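PDB 5WCK: FEZ-1 protein from Fluoribacter gormanii, which probably hydrolyses beta-lactam antibiotics as a zinc-dependent metallo-beta-lactamase of subclass B3. Local coordinates for residues 37-47 / 68-79. The protein carries 2 engineered substitutions. Sequence-based numbering, arbitrary orientation.
Sequences ILINSDLEANV and LISHAHFDHAAG. With ZN (zinc ion), chain D; ZN (zinc ion), chain C.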
ATOM      1  N   ILE A  37      -5.161  -6.051 -11.742  1.00  5.54           N
ATOM      2  CA  ILE A  37      -4.142  -6.046 -10.705  1.00  4.80           C
ATOM      3  C   ILE A  37      -4.828  -5.640  -9.397  1.00  6.25           C
ATOM      4  O   ILE A  37      -5.597  -4.672  -9.393  1.00  6.81           O
ATOM      5  CB  ILE A  37      -3.016  -5.046 -11.001  1.00  6.03           C
ATOM      6  CG1 ILE A  37      -2.379  -5.304 -12.374  1.00  7.67           C
ATOM      7  CG2 ILE A  37      -1.985  -5.024  -9.878  1.00  7.74           C
ATOM      8  CD1 ILE A  37      -1.403  -4.241 -12.810  1.00  8.75           C
ATOM      9  N   LEU A  38      -4.585  -6.409  -8.340  1.00  5.35           N
ATOM     10  CA  LEU A  38      -5.079  -6.111  -7.002  1.00  6.38           C
ATOM     11  C   LEU A  38      -3.902  -5.716  -6.107  1.00  6.27           C
ATOM     12  O   LEU A  38      -2.868  -6.413  -6.090  1.00  6.42           O
ATOM     13  CB  LEU A  38      -5.800  -7.341  -6.438  1.00  6.91           C
ATOM     14  CG  LEU A  38      -6.309  -7.203  -5.009  1.00  9.47           C
ATOM     15  CD1 LEU A  38      -7.380  -6.137  -4.883  1.00  6.57           C
ATOM     16  CD2 LEU A  38      -6.844  -8.525  -4.477  1.00 12.14           C
ATOM     17  N   ILE A  39      -4.062  -4.604  -5.372  1.00  5.63           N
ATOM     18  CA  ILE A  39      -3.032  -4.133  -4.400  1.00  4.91           C
ATOM     19  C   ILE A  39      -3.647  -4.192  -2.991  1.00  5.68           C
ATOM     20  O   ILE A  39      -4.661  -3.564  -2.808  1.00  6.03           O
ATOM     21  CB  ILE A  39      -2.544  -2.703  -4.729  1.00  7.16           C
ATOM     22  CG1 ILE A  39      -2.212  -2.527  -6.213  1.00  6.00           C
ATOM     23  CG2 ILE A  39      -1.343  -2.370  -3.864  1.00  7.40           C
ATOM     24  CD1 ILE A  39      -1.493  -1.228  -6.541  1.00  7.08           C
ATOM     25  N   ASN A  40      -3.008  -4.979  -2.118  1.00  4.94           N
ATOM     26  CA  ASN A  40      -3.327  -5.207  -0.681  1.00  5.91           C
ATOM     27  C   ASN A  40      -4.413  -6.278  -0.498  1.00  7.24           C
ATOM     28  O   ASN A  40      -5.504  -6.044  -0.890  1.00  7.52           O
ATOM     29  CB  ASN A  40      -3.521  -3.925   0.134  1.00  4.32           C
ATOM     30  CG  ASN A  40      -2.282  -3.056   0.134  1.00  5.91           C
ATOM     31  OD1 ASN A  40      -1.191  -3.538   0.294  1.00  6.55           O
ATOM     32  ND2 ASN A  40      -2.464  -1.759  -0.018  1.00  5.44           N
ATOM     33  N   SER A  41      -4.055  -7.383   0.154  1.00  6.12           N
ATOM     34  CA  SER A  41      -4.992  -8.503   0.426  1.00  6.72           C
ATOM     35  C   SER A  41      -5.637  -8.328   1.809  1.00  9.47           C
ATOM     36  O   SER A  41      -6.586  -9.014   2.081  1.00  8.97           O
ATOM     37  CB  SER A  41      -4.270  -9.802   0.326  1.00  7.41           C
ATOM     38  OG  SER A  41      -3.132  -9.753   1.149  1.00  8.00           O
ATOM     39  N   ASP A  42      -5.096  -7.415   2.620  1.00  8.37           N
ATOM     40  CA  ASP A  42      -5.692  -7.059   3.915  1.00  7.11           C
ATOM     41  C   ASP A  42      -5.741  -8.283   4.839  1.00  8.26           C
ATOM     42  O   ASP A  42      -4.910  -9.173   4.760  1.00  9.38           O
ATOM     43  CB  ASP A  42      -7.022  -6.351   3.692  1.00  8.91           C
ATOM     44  CG  ASP A  42      -6.941  -5.152   2.762  1.00 10.50           C
ATOM     45  OD1 ASP A  42      -5.814  -4.648   2.569  1.00 10.02           O
ATOM     46  OD2 ASP A  42      -8.007  -4.732   2.260  1.00 10.63           O
ATOM     47  N   LEU A  43      -6.682  -8.278   5.788  1.00  9.18           N
ATOM     48  CA  LEU A  43      -6.812  -9.424   6.705  1.00  8.83           C
ATOM     49  C   LEU A  43      -7.515 -10.580   5.978  1.00  9.95           C
ATOM     50  O   LEU A  43      -8.269 -10.350   5.022  1.00 11.87           O
ATOM     51  CB  LEU A  43      -7.639  -9.002   7.919  1.00  8.84           C
ATOM     52  CG  LEU A  43      -7.144  -7.784   8.681  1.00  9.81           C
ATOM     53  CD1 LEU A  43      -8.144  -7.403   9.763  1.00 12.52           C
ATOM     54  CD2 LEU A  43      -5.767  -8.026   9.259  1.00  9.21           C
ATOM     55  N   GLU A  44      -7.328 -11.807   6.481  1.00 10.22           N
ATOM     56  CA  GLU A  44      -8.053 -12.957   5.927  1.00 11.30           C
ATOM     57  C   GLU A  44      -9.557 -12.674   5.877  1.00  9.52           C
ATOM     58  O   GLU A  44     -10.229 -13.008   4.891  1.00 12.63           O
ATOM     59  CB  GLU A  44      -7.785 -14.214   6.751  1.00 11.89           C
ATOM     60  CG  GLU A  44      -6.429 -14.819   6.515  1.00 16.59           C
ATOM     61  CD  GLU A  44      -6.259 -16.165   7.204  1.00 24.72           C
ATOM     62  OE1 GLU A  44      -5.106 -16.578   7.444  1.00 28.98           O
ATOM     63  OE2 GLU A  44      -7.294 -16.777   7.531  1.00 32.04           O
ATOM     64  N   ALA A  45     -10.094 -12.056   6.949  1.00 11.35           N
ATOM     65  CA  ALA A  45     -11.519 -11.702   7.034  1.00 15.12           C
ATOM     66  C   ALA A  45     -11.947 -10.716   5.938  1.00 17.38           C
ATOM     67  O   ALA A  45     -13.128 -10.607   5.639  1.00 16.95           O
ATOM     68  CB  ALA A  45     -11.809 -11.129   8.403  1.00 17.21           C
ATOM     69  N   ASN A  46     -10.996  -9.973   5.350  1.00 12.63           N
ATOM     70  CA  ASN A  46     -11.348  -8.978   4.356  1.00 10.35           C
ATOM     71  C   ASN A  46     -11.360  -9.567   2.938  1.00 11.15           C
ATOM     72  O   ASN A  46     -11.836  -8.892   2.022  1.00 12.26           O
ATOM     73  CB  ASN A  46     -10.382  -7.790   4.382  1.00 10.59           C
ATOM     74  CG  ASN A  46     -10.332  -7.095   5.723  1.00 11.92           C
ATOM     75  OD1 ASN A  46      -9.251  -6.793   6.211  1.00 11.68           O
ATOM     76  ND2 ASN A  46     -11.481  -6.879   6.353  1.00 12.08           N
ATOM     77  N   VAL A  47     -10.836 -10.782   2.738  1.00 11.94           N
ATOM     78  CA  VAL A  47     -10.766 -11.353   1.378  1.00 11.20           C
ATOM     79  C   VAL A  47     -12.171 -11.496   0.788  1.00  9.57           C
ATOM     80  O   VAL A  47     -12.432 -11.097  -0.347  1.00  9.29           O
ATOM     81  CB  VAL A  47      -9.937 -12.652   1.333  1.00 11.13           C
ATOM     82  CG1 VAL A  47     -10.038 -13.352  -0.013  1.00 11.64           C
ATOM     83  CG2 VAL A  47      -8.477 -12.386   1.654  1.00  8.64           C
ATOM     84  N   LEU A  68      -0.249  -7.411  -5.650  1.00  6.06           N
ATOM     85  CA  LEU A  68       0.808  -6.568  -5.082  1.00  4.58           C
ATOM     86  C   LEU A  68       0.390  -6.157  -3.674  1.00  4.06           C
ATOM     87  O   LEU A  68      -0.788  -6.271  -3.323  1.00  5.11           O
ATOM     88  CB  LEU A  68       0.999  -5.309  -5.935  1.00  5.98           C
ATOM     89  CG  LEU A  68       1.137  -5.513  -7.432  1.00  4.85           C
ATOM     90  CD1 LEU A  68       1.159  -4.173  -8.145  1.00  6.19           C
ATOM     91  CD2 LEU A  68       2.372  -6.339  -7.758  1.00  5.48           C
ATOM     92  N   ILE A  69       1.371  -5.676  -2.909  1.00  4.95           N
ATOM     93  CA  ILE A  69       1.154  -5.143  -1.590  1.00  6.09           C
ATOM     94  C   ILE A  69       1.915  -3.828  -1.419  1.00  4.91           C
ATOM     95  O   ILE A  69       2.948  -3.569  -2.068  1.00  6.53           O
ATOM     96  CB  ILE A  69       1.539  -6.147  -0.495  1.00  5.28           C
ATOM     97  CG1 ILE A  69       2.998  -6.591  -0.597  1.00  7.14           C
ATOM     98  CG2 ILE A  69       0.564  -7.314  -0.492  1.00  5.89           C
ATOM     99  CD1 ILE A  69       3.489  -7.456   0.554  1.00  8.37           C
ATOM    100  N   SER A  70       1.441  -3.024  -0.457  1.00  4.54           N
ATOM    101  CA  SER A  70       2.162  -1.822  -0.029  1.00  5.31           C
ATOM    102  C   SER A  70       3.411  -2.195   0.783  1.00  5.76           C
ATOM    103  O   SER A  70       4.469  -1.626   0.600  1.00  7.43           O
ATOM    104  CB  SER A  70       1.280  -0.923   0.797  1.00  5.16           C
ATOM    105  OG  SER A  70       0.265  -0.338  -0.013  1.00  6.20           O
ATOM    106  N   HIS A  71       3.237  -3.091   1.750  1.00  4.90           N
ATOM    107  CA  HIS A  71       4.362  -3.533   2.562  1.00  4.99           C
ATOM    108  C   HIS A  71       3.977  -4.808   3.322  1.00  6.18           C
ATOM    109  O   HIS A  71       2.810  -5.130   3.448  1.00  6.40           O
ATOM    110  CB  HIS A  71       4.859  -2.415   3.496  1.00  5.03           C
ATOM    111  CG  HIS A  71       3.939  -1.995   4.589  1.00  6.12           C
ATOM    112  ND1 HIS A  71       3.143  -0.848   4.513  1.00  5.29           N
ATOM    113  CD2 HIS A  71       3.717  -2.519   5.811  1.00  6.54           C
ATOM    114  CE1 HIS A  71       2.495  -0.697   5.653  1.00  7.94           C
ATOM    115  NE2 HIS A  71       2.833  -1.698   6.473  1.00  6.90           N
ATOM    116  N   ALA A  72       5.006  -5.498   3.829  1.00  6.12           N
ATOM    117  CA  ALA A  72       4.852  -6.829   4.439  1.00  5.60           C
ATOM    118  C   ALA A  72       4.521  -6.720   5.932  1.00  8.07           C
ATOM    119  O   ALA A  72       5.346  -7.023   6.779  1.00  8.96           O
ATOM    120  CB  ALA A  72       6.103  -7.653   4.206  1.00  6.91           C
ATOM    121  N   HIS A  73       3.297  -6.287   6.235  1.00  7.04           N
ATOM    122  CA  HIS A  73       2.673  -6.418   7.537  1.00  7.10           C
ATOM    123  C   HIS A  73       1.317  -7.112   7.360  1.00  6.43           C
ATOM    124  O   HIS A  73       0.680  -7.017   6.307  1.00  6.79           O
ATOM    125  CB  HIS A  73       2.504  -5.067   8.231  1.00  6.31           C
ATOM    126  CG  HIS A  73       3.740  -4.534   8.866  1.00  7.20           C
ATOM    127  ND1 HIS A  73       3.926  -3.165   9.125  1.00  8.06           N
ATOM    128  CD2 HIS A  73       4.848  -5.163   9.328  1.00  8.85           C
ATOM    129  CE1 HIS A  73       5.095  -3.010   9.725  1.00  6.46           C
ATOM    130  NE2 HIS A  73       5.694  -4.199   9.828  1.00  8.42           N
ATOM    131  N   PHE A  74       0.879  -7.800   8.415  1.00  6.21           N
ATOM    132  CA  PHE A  74      -0.349  -8.601   8.346  1.00  7.89           C
ATOM    133  C   PHE A  74      -1.562  -7.796   7.863  1.00  7.65           C
ATOM    134  O   PHE A  74      -2.438  -8.361   7.185  1.00  8.23           O
ATOM    135  CB  PHE A  74      -0.661  -9.258   9.701  1.00  6.99           C
ATOM    136  CG  PHE A  74      -1.172  -8.299  10.740  1.00  7.74           C
ATOM    137  CD1 PHE A  74      -0.300  -7.555  11.515  1.00  9.46           C
ATOM    138  CD2 PHE A  74      -2.532  -8.091  10.905  1.00 11.44           C
ATOM    139  CE1 PHE A  74      -0.768  -6.632  12.437  1.00 13.03           C
ATOM    140  CE2 PHE A  74      -3.001  -7.171  11.829  1.00 12.53           C
ATOM    141  CZ  PHE A  74      -2.120  -6.437  12.591  1.00 16.56           C
ATOM    142  N   ASP A  75      -1.649  -6.502   8.213  1.00  6.82           N
ATOM    143  CA  ASP A  75      -2.836  -5.713   7.895  1.00  7.20           C
ATOM    144  C   ASP A  75      -2.923  -5.417   6.391  1.00  7.87           C
ATOM    145  O   ASP A  75      -3.990  -5.027   5.943  1.00  8.25           O
ATOM    146  CB  ASP A  75      -2.942  -4.437   8.738  1.00  9.68           C
ATOM    147  CG  ASP A  75      -1.768  -3.480   8.669  1.00  8.38           C
ATOM    148  OD1 ASP A  75      -0.632  -3.972   8.585  1.00  9.29           O
ATOM    149  OD2 ASP A  75      -1.984  -2.246   8.764  1.00  9.54           O
ATOM    150  N   HIS A  76      -1.821  -5.571   5.643  1.00  6.15           N
ATOM    151  CA  HIS A  76      -1.836  -5.374   4.193  1.00  5.77           C
ATOM    152  C   HIS A  76      -1.686  -6.672   3.407  1.00  5.98           C
ATOM    153  O   HIS A  76      -2.078  -6.699   2.233  1.00  7.84           O
ATOM    154  CB  HIS A  76      -0.770  -4.339   3.786  1.00  5.09           C
ATOM    155  CG  HIS A  76      -0.914  -3.097   4.588  1.00  4.96           C
ATOM    156  ND1 HIS A  76      -1.972  -2.234   4.422  1.00  6.93           N
ATOM    157  CD2 HIS A  76      -0.232  -2.643   5.662  1.00  6.08           C
ATOM    158  CE1 HIS A  76      -1.912  -1.285   5.338  1.00  6.14           C
ATOM    159  NE2 HIS A  76      -0.845  -1.476   6.088  1.00  6.21           N
ATOM    160  N   ALA A  77      -1.149  -7.730   4.030  1.00  6.05           N
ATOM    161  CA  ALA A  77      -0.684  -8.916   3.295  1.00  5.55           C
ATOM    162  C   ALA A  77      -1.238 -10.241   3.843  1.00  6.65           C
ATOM    163  O   ALA A  77      -0.936 -11.277   3.259  1.00  8.03           O
ATOM    164  CB  ALA A  77       0.819  -8.962   3.291  1.00  7.67           C
ATOM    165  N   ALA A  78      -1.986 -10.240   4.947  1.00  7.52           N
ATOM    166  CA  ALA A  78      -2.400 -11.544   5.556  1.00  7.65           C
ATOM    167  C   ALA A  78      -3.277 -12.372   4.608  1.00  8.18           C
ATOM    168  O   ALA A  78      -3.219 -13.612   4.638  1.00  9.78           O
ATOM    169  CB  ALA A  78      -3.132 -11.312   6.842  1.00  7.77           C
ATOM    170  N   GLY A  79      -4.079 -11.704   3.790  1.00  8.09           N
ATOM    171  CA  GLY A  79      -5.045 -12.369   2.886  1.00 10.64           C
ATOM    172  C   GLY A  79      -4.427 -12.945   1.620  1.00  8.60           C
ATOM    173  O   GLY A  79      -5.156 -13.499   0.793  1.00  8.34           O
TER
HETATM  174 ZN    ZN D 302       2.776  -1.552   8.555  1.00  8.50          ZN
HETATM  175 ZN    ZN C 301      -0.758  -0.742   8.104  1.00 11.16          ZN
HETATM  176  O   HOH W   1      -4.335  -2.328   2.962  1.00  7.38           O
HETATM  177  O   HOH W   2      -3.035 -15.061   7.048  1.00 14.23           O
HETATM  178  O   HOH W   3       0.853  -1.579   8.975  1.00 18.67           O
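The HxHxDH zinc-binding signature of the metallo-beta-lactamase fold, H71 to H76, leaves the sheet just after L68 and is tied to the loop following strand 35-39 by N40 pairing with S70 and by S41 and D42 pairing with H76. The parallel strands end with L68 N donating to L38 O (2.8 Å) and N40 N to L68 O. Beyond them the N40 amide takes over: OD1 accepts S70 N (2.8 Å), while ND2 gives a hydrogen to S70 OG lying in the amide plane and another to A26 O. With both ends of the amide engaged, its flip is defined. CG lies anti to the carbonyl carbon (chi1 -60°), which brings the amide alongside S70.

The next grip is on H76 O, which accepts S41 N (2.9 Å) and D42 N from the same face of its carbonyl. D42 N sits well above that plane, 78° out of it, and so does not approach along a lone-pair direction. The side chain of H76 is held as well: a water at the ring edge accepts from ND1 and lies 2.8 Å from D42 OD1, to which it can donate, while D42 OD2 binds S27. This second-shell link is consistent with orienting NE2 toward its zinc ion, 2.1 Å away, which D75 OD2, H215 and a water shared with the other zinc ion also bind. H71, H73 and H149 hold that other ion, together with the shared water.

After the short helical turn that starts at F74, D42 O accepts a hydrogen bond from G79 N (2.8 Å), and V47 CG2 packs close to G79 CA. A further water donates to both E44 OE1 and A78 O; E44 OE1 is also hydrogen-bonded to T120. On the partly exposed flank, the L43 side chain runs alongside F74, and its CD2 meets the ring edge at F74 CD2, 3.6 Å away.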